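Local coordinates for protein glucosidase (Croceicoccus marinus, PDB 5Z3K) that probably hydrolyses O-glycosyl bonds as a beta-glucosidase of glycoside hydrolase family 39, at residues G436-R442 with D455-G461. Residues are numbered along the deposited sequence; the frame is centred on the assembly and turned at random.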
ATOM      1  N   GLY A 436     -21.297  19.308  24.962  1.00 25.19           N
ATOM      2  CA  GLY A 436     -21.074  20.683  24.576  1.00 24.74           C
ATOM      3  C   GLY A 436     -21.076  20.885  23.072  1.00 25.28           C
ATOM      4  O   GLY A 436     -21.490  20.013  22.302  1.00 25.32           O
ATOM      5  N   PRO A 437     -20.615  22.055  22.628  1.00 24.74           N
ATOM      6  CA  PRO A 437     -20.611  22.354  21.192  1.00 24.78           C
ATOM      7  C   PRO A 437     -19.694  21.421  20.409  1.00 21.71           C
ATOM      8  O   PRO A 437     -18.599  21.072  20.853  1.00 18.34           O
ATOM      9  CB  PRO A 437     -20.112  23.803  21.135  1.00 25.12           C
ATOM     10  CG  PRO A 437     -20.374  24.352  22.502  1.00 29.18           C
ATOM     11  CD  PRO A 437     -20.193  23.210  23.440  1.00 27.37           C
ATOM     12  N   HIS A 438     -20.158  21.026  19.226  1.00 24.57           N
ATOM     13  CA  HIS A 438     -19.371  20.196  18.325  1.00 22.03           C
ATOM     14  C   HIS A 438     -19.588  20.660  16.895  1.00 20.60           C
ATOM     15  O   HIS A 438     -20.543  21.380  16.595  1.00 21.42           O
ATOM     16  CB  HIS A 438     -19.726  18.710  18.460  1.00 19.94           C
ATOM     17  CG  HIS A 438     -21.180  18.407  18.269  1.00 20.60           C
ATOM     18  ND1 HIS A 438     -21.958  17.853  19.264  1.00 20.99           N
ATOM     19  CD2 HIS A 438     -21.988  18.540  17.191  1.00 21.22           C
ATOM     20  CE1 HIS A 438     -23.189  17.678  18.812  1.00 22.11           C
ATOM     21  NE2 HIS A 438     -23.235  18.089  17.558  1.00 24.92           N
ATOM     22  N   ARG A 439     -18.681  20.242  16.010  1.00 18.55           N
ATOM     23  CA  ARG A 439     -18.779  20.515  14.581  1.00 15.88           C
ATOM     24  C   ARG A 439     -18.877  19.204  13.816  1.00 18.51           C
ATOM     25  O   ARG A 439     -18.145  18.254  14.110  1.00 18.02           O
ATOM     26  CB  ARG A 439     -17.568  21.319  14.073  1.00 21.63           C
ATOM     27  CG  ARG A 439     -17.786  21.907  12.688  1.00 22.26           C
ATOM     28  CD  ARG A 439     -16.621  22.765  12.189  1.00 31.78           C
ATOM     29  NE  ARG A 439     -16.925  23.275  10.849  1.00 38.46           N
ATOM     30  CZ  ARG A 439     -16.018  23.638   9.945  1.00 37.65           C
ATOM     31  NH1 ARG A 439     -14.724  23.558  10.229  1.00 37.98           N
ATOM     32  NH2 ARG A 439     -16.411  24.078   8.754  1.00 35.38           N
ATOM     33  N   VAL A 440     -19.787  19.157  12.844  1.00 19.12           N
ATOM     34  CA  VAL A 440     -19.955  18.023  11.937  1.00 19.03           C
ATOM     35  C   VAL A 440     -19.586  18.487  10.533  1.00 21.63           C
ATOM     36  O   VAL A 440     -20.232  19.390   9.985  1.00 18.62           O
ATOM     37  CB  VAL A 440     -21.394  17.487  11.955  1.00 21.14           C
ATOM     38  CG1 VAL A 440     -21.497  16.223  11.120  1.00 20.31           C
ATOM     39  CG2 VAL A 440     -21.881  17.274  13.389  1.00 19.07           C
ATOM     40  N   VAL A 441     -18.563  17.869   9.951  1.00 15.76           N
ATOM     41  CA  VAL A 441     -18.132  18.167   8.591  1.00 18.49           C
ATOM     42  C   VAL A 441     -18.215  16.892   7.760  1.00 19.68           C
ATOM     43  O   VAL A 441     -17.972  15.788   8.260  1.00 18.61           O
ATOM     44  CB  VAL A 441     -16.697  18.743   8.577  1.00 18.49           C
ATOM     45  CG1 VAL A 441     -16.260  19.039   7.168  1.00 17.51           C
ATOM     46  CG2 VAL A 441     -16.622  20.000   9.423  1.00 21.75           C
ATOM     47  N   ARG A 442     -18.553  17.043   6.478  1.00 15.36           N
ATOM     48  CA  ARG A 442     -18.687  15.906   5.576  1.00 18.04           C
ATOM     49  C   ARG A 442     -17.870  16.145   4.311  1.00 17.50           C
ATOM     50  O   ARG A 442     -17.975  17.215   3.705  1.00 16.99           O
ATOM     51  CB  ARG A 442     -20.161  15.680   5.231  1.00 19.04           C
ATOM     52  CG  ARG A 442     -20.426  14.837   3.997  1.00 25.91           C
ATOM     53  CD  ARG A 442     -21.941  14.574   3.836  1.00 26.65           C
ATOM     54  NE  ARG A 442     -22.656  15.656   3.161  1.00 26.42           N
ATOM     55  CZ  ARG A 442     -23.029  15.637   1.880  1.00 31.65           C
ATOM     56  NH1 ARG A 442     -22.746  14.590   1.110  1.00 30.32           N
ATOM     57  NH2 ARG A 442     -23.689  16.669   1.368  1.00 32.58           N
ATOM     58  N   ASP A 455     -20.470  19.986   3.247  1.00 19.35           N
ATOM     59  CA  ASP A 455     -21.260  20.811   4.147  1.00 19.95           C
ATOM     60  C   ASP A 455     -20.723  20.641   5.558  1.00 24.69           C
ATOM     61  O   ASP A 455     -19.843  19.814   5.819  1.00 21.31           O
ATOM     62  CB  ASP A 455     -22.755  20.466   4.090  1.00 22.68           C
ATOM     63  CG  ASP A 455     -23.018  18.979   4.048  1.00 24.08           C
ATOM     64  OD1 ASP A 455     -22.239  18.220   4.656  1.00 24.05           O
ATOM     65  OD2 ASP A 455     -24.018  18.569   3.412  1.00 27.90           O
ATOM     66  N   SER A 456     -21.278  21.434   6.465  1.00 19.08           N
ATOM     67  CA  SER A 456     -20.866  21.428   7.858  1.00 22.31           C
ATOM     68  C   SER A 456     -21.868  22.236   8.662  1.00 23.17           C
ATOM     69  O   SER A 456     -22.536  23.135   8.137  1.00 26.21           O
ATOM     70  CB  SER A 456     -19.465  22.003   8.041  1.00 23.21           C
ATOM     71  OG  SER A 456     -19.491  23.403   7.894  1.00 29.00           O
ATOM     72  N   HIS A 457     -21.938  21.920   9.948  1.00 19.23           N
ATOM     73  CA  HIS A 457     -22.752  22.675  10.886  1.00 23.43           C
ATOM     74  C   HIS A 457     -22.200  22.446  12.281  1.00 22.01           C
ATOM     75  O   HIS A 457     -21.367  21.562  12.511  1.00 19.91           O
ATOM     76  CB  HIS A 457     -24.232  22.280  10.801  1.00 23.17           C
ATOM     77  CG  HIS A 457     -24.559  21.017  11.537  1.00 23.08           C
ATOM     78  ND1 HIS A 457     -24.545  19.779  10.932  1.00 28.04           N
ATOM     79  CD2 HIS A 457     -24.901  20.802  12.830  1.00 22.98           C
ATOM     80  CE1 HIS A 457     -24.868  18.853  11.820  1.00 24.03           C
ATOM     81  NE2 HIS A 457     -25.093  19.448  12.979  1.00 22.48           N
ATOM     82  N   GLU A 458     -22.662  23.272  13.211  1.00 20.35           N
ATOM     83  CA  GLU A 458     -22.315  23.131  14.610  1.00 22.86           C
ATOM     84  C   GLU A 458     -23.578  22.857  15.410  1.00 21.93           C
ATOM     85  O   GLU A 458     -24.673  23.324  15.069  1.00 23.61           O
ATOM     86  CB  GLU A 458     -21.596  24.377  15.141  1.00 27.54           C
ATOM     87  CG  GLU A 458     -20.352  24.754  14.334  1.00 30.56           C
ATOM     88  CD  GLU A 458     -19.358  25.588  15.132  1.00 37.54           C
ATOM     89  OE1 GLU A 458     -19.721  26.066  16.229  1.00 35.78           O
ATOM     90  OE2 GLU A 458     -18.210  25.755  14.664  1.00 38.33           O
ATOM     91  N   GLY A 459     -23.417  22.083  16.470  1.00 22.84           N
ATOM     92  CA  GLY A 459     -24.542  21.706  17.295  1.00 22.65           C
ATOM     93  C   GLY A 459     -24.052  21.379  18.684  1.00 24.90           C
ATOM     94  O   GLY A 459     -22.877  21.555  19.011  1.00 25.44           O
ATOM     95  N   ARG A 460     -24.980  20.899  19.509  1.00 26.18           N
ATOM     96  CA  ARG A 460     -24.690  20.529  20.883  1.00 26.63           C
ATOM     97  C   ARG A 460     -25.271  19.150  21.154  1.00 19.19           C
ATOM     98  O   ARG A 460     -26.016  18.593  20.346  1.00 24.54           O
ATOM     99  CB  ARG A 460     -25.256  21.559  21.875  1.00 26.89           C
ATOM    100  CG  ARG A 460     -24.633  22.950  21.789  1.00 36.29           C
ATOM    101  CD  ARG A 460     -25.145  23.867  22.908  1.00 40.64           C
ATOM    102  NE  ARG A 460     -24.324  23.787  24.117  1.00 39.44           N
ATOM    103  CZ  ARG A 460     -24.542  22.938  25.120  1.00 34.20           C
ATOM    104  NH1 ARG A 460     -25.560  22.087  25.068  1.00 42.06           N
ATOM    105  NH2 ARG A 460     -23.736  22.935  26.176  1.00 36.52           N
ATOM    106  N   GLY A 461     -24.931  18.603  22.309  1.00 23.57           N
ATOM    107  CA  GLY A 461     -25.392  17.284  22.682  1.00 23.96           C
ATOM    108  C   GLY A 461     -24.306  16.241  22.487  1.00 25.34           C
ATOM    109  O   GLY A 461     -23.373  16.408  21.697  1.00 25.25           O
TER
HETATM  110  O   HOH W   1     -20.699  17.602  21.763  1.00 20.57           O
HETATM  111  O   HOH W   2     -25.662  18.121  15.525  1.00 24.91           O
HETATM  112  O   HOH W   3     -20.027  24.755  10.808  1.00 26.43           O
HETATM  113  O   HOH W   4     -22.795  18.295   7.977  1.00 33.68           O
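R442 meets D455 side-on: NE donates to OD1 at 3.0 Å and NH2 to OD2 at 2.8 Å, a two-pronged salt bridge. The groups are not coplanar, their planes standing 48° apart; OD2 lies in the guanidinium plane, yet NH2 reaches it from above the carboxylate. The bend of the arginine chain at chi3 (84°) turns NE and NH2 toward the aspartate, while NH1 pairs with E476 on strand 474-482. A leucine in place of R442 would probably leave the D455 carboxylate without its two-pronged partner and freer to turn, and cost E476 a cationic contact.

On the same face, V440 and H457 lie side by side, CG2 touching CE1 at 3.7 Å; the branched valine suits a buried strand position, also packing on V464 and V466. Next along, the H438 ring leans over the G459 peptide, its CG set between backbone N and carbonyl carbon (chi1 55°), which brings G459 O over the ring centre, 3.5 Å from its plane. A water joins the two imidazoles through H438 NE2 and H457 NE2.

The opposite face carries R439, whose extended chain brings NH2 to S456 OG in a long hydrogen bond (3.3 Å), OG tilted slightly from the guanidinium plane. V441 CG2 lies over one face of that guanidinium and packs against S456 CB.

Backbone hydrogen bonds at V440-H457 and H438-G459 alternate with the non-hydrogen-bonded pairs R439-E458 and V441-S456. This is an antiparallel beta hairpin at one edge of the mixed sheet beside the (beta/alpha)8 TIM barrel, consistent with the beta domain of GH39 enzymes.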